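Local coordinates for protein fimbrial subunit type 1 (Actinomyces oris, PDB 3UXF) that forms the shaft of type 1 fimbriae as their major subunit, a cell-wall-linked pilin built of beta-sandwich domains on the bacterial surface, at residues V86-Y91 with K95-L100. Residues are numbered along the deposited sequence; the frame is centred on the assembly and turned at random.
Sequences VDLTTY and KTLADL
Val86 points its side chain toward the helix that follows its loop and divides its two methyls between neighbouring helix residues. Val86 CG1 meets Thr96 CG2 obliquely at 3.7 Å, while Val86 CG2 turns to Leu97 CD2, 4.2 Å away. Leu97 forks here: its other methyl, CD1, touches Leu88 CD2 at 3.9 Å, and the side chains of Val86 and Leu88 each cross that of Leu97 at about a right angle. Thr96 CG2 can face the valine because it stands anti to its own backbone N; OG1, on another branch (chi1 -62°), bonds back to the carbonyl of Asp92. Ala137 and Thr158, on two strands of one antiparallel sheet, also touch Leu97, so in this N-terminal pilin domain the helix packs its apolar side against the sheet. A type I turn from Asp87 to Thr90 leads into that helix. Thr90 is its N-cap, with OG1 bonded to Gly93 N and, at 2.8 Å, to Asp87 O, which also accepts from Thr90 N. Asp87 OD1 forms an Asx turn with Thr89 N and takes the Thr89 hydroxyl from the same face of the carboxylate. In the first helical turn Lys95 N donates to Tyr91 O at 2.8 Å, with an N-H...O angle of 156°. Their side chains run alongside in the same direction, Tyr91 CE2 lying 3.9 Å from Lys95 CB; bends at chi2 and chi4 of Lys95 then carry Lys95 NZ to a salt bridge with Asp99 OD1 at 2.9 Å.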
# COMPACT_ATOMS: atom_id res chain seq x y z
N VAL A 86 -31.40 -7.69 28.18
CA VAL A 86 -31.76 -6.50 28.95
C VAL A 86 -33.10 -6.03 28.45
O VAL A 86 -33.41 -6.11 27.25
CB VAL A 86 -30.73 -5.34 28.83
CG1 VAL A 86 -29.39 -5.71 29.51
CG2 VAL A 86 -30.53 -4.96 27.37
N ASP A 87 -33.94 -5.57 29.36
CA ASP A 87 -35.26 -5.11 28.97
C ASP A 87 -35.24 -3.59 28.88
O ASP A 87 -35.24 -2.91 29.92
CB ASP A 87 -36.28 -5.57 30.03
CG ASP A 87 -37.72 -5.22 29.68
OD1 ASP A 87 -37.95 -4.40 28.78
OD2 ASP A 87 -38.64 -5.81 30.33
N LEU A 88 -35.25 -3.04 27.66
CA LEU A 88 -35.10 -1.59 27.52
C LEU A 88 -36.44 -0.87 27.74
O LEU A 88 -36.53 0.37 27.61
CB LEU A 88 -34.48 -1.22 26.17
CG LEU A 88 -33.01 -1.66 26.02
CD1 LEU A 88 -32.44 -0.96 24.78
CD2 LEU A 88 -32.19 -1.30 27.25
N THR A 89 -37.48 -1.62 28.08
CA THR A 89 -38.70 -0.97 28.52
C THR A 89 -38.66 -0.70 30.03
O THR A 89 -39.65 -0.23 30.59
CB THR A 89 -39.99 -1.75 28.17
OG1 THR A 89 -40.10 -2.92 28.98
CG2 THR A 89 -40.02 -2.16 26.70
N THR A 90 -37.52 -0.96 30.65
CA THR A 90 -37.30 -0.70 32.08
C THR A 90 -36.00 0.10 32.28
O THR A 90 -35.01 -0.05 31.54
CB THR A 90 -37.18 -2.01 32.88
OG1 THR A 90 -35.93 -2.64 32.58
CG2 THR A 90 -38.35 -2.96 32.51
N TYR A 91 -36.00 0.92 33.32
CA TYR A 91 -34.79 1.61 33.71
C TYR A 91 -33.68 0.59 34.02
O TYR A 91 -32.52 0.80 33.64
CB TYR A 91 -35.06 2.49 34.94
CG TYR A 91 -33.82 3.07 35.57
CD1 TYR A 91 -33.24 4.25 35.09
CD2 TYR A 91 -33.18 2.42 36.62
CE1 TYR A 91 -32.12 4.77 35.66
CE2 TYR A 91 -32.02 2.93 37.17
CZ TYR A 91 -31.51 4.10 36.69
OH TYR A 91 -30.36 4.61 37.25
N LYS A 95 -29.79 0.55 32.91
CA LYS A 95 -28.76 0.61 33.95
C LYS A 95 -27.75 -0.52 33.78
O LYS A 95 -26.56 -0.29 33.90
CB LYS A 95 -29.41 0.62 35.35
CG LYS A 95 -28.44 0.66 36.55
CD LYS A 95 -27.51 1.83 36.46
CE LYS A 95 -26.84 2.12 37.80
NZ LYS A 95 -26.11 0.92 38.31
N THR A 96 -28.23 -1.73 33.48
CA THR A 96 -27.32 -2.85 33.19
C THR A 96 -26.36 -2.49 32.08
O THR A 96 -25.14 -2.75 32.16
CB THR A 96 -28.10 -4.11 32.82
OG1 THR A 96 -28.91 -4.48 33.93
CG2 THR A 96 -27.14 -5.27 32.43
N LEU A 97 -26.88 -1.91 31.01
CA LEU A 97 -25.99 -1.49 29.91
C LEU A 97 -24.98 -0.43 30.34
O LEU A 97 -23.81 -0.49 29.95
CB LEU A 97 -26.81 -0.95 28.72
CG LEU A 97 -27.62 -1.95 27.91
CD1 LEU A 97 -28.29 -1.20 26.74
CD2 LEU A 97 -26.79 -3.09 27.35
N ALA A 98 -25.45 0.57 31.09
CA ALA A 98 -24.59 1.65 31.55
C ALA A 98 -23.44 1.08 32.38
O ALA A 98 -22.31 1.52 32.25
CB ALA A 98 -25.39 2.66 32.37
N ASP A 99 -23.76 0.08 33.20
CA ASP A 99 -22.78 -0.52 34.10
C ASP A 99 -21.65 -1.21 33.36
O ASP A 99 -20.59 -1.44 33.94
CB ASP A 99 -23.43 -1.57 35.02
CG ASP A 99 -24.28 -0.96 36.09
OD1 ASP A 99 -24.28 0.28 36.22
OD2 ASP A 99 -24.95 -1.74 36.81
N LEU A 100 -21.87 -1.55 32.09
CA LEU A 100 -20.82 -2.17 31.28
C LEU A 100 -19.74 -1.16 30.93
O LEU A 100 -18.63 -1.54 30.57
CB LEU A 100 -21.39 -2.70 29.97
CG LEU A 100 -22.47 -3.76 30.02
CD1 LEU A 100 -23.01 -3.97 28.62
CD2 LEU A 100 -21.92 -5.06 30.59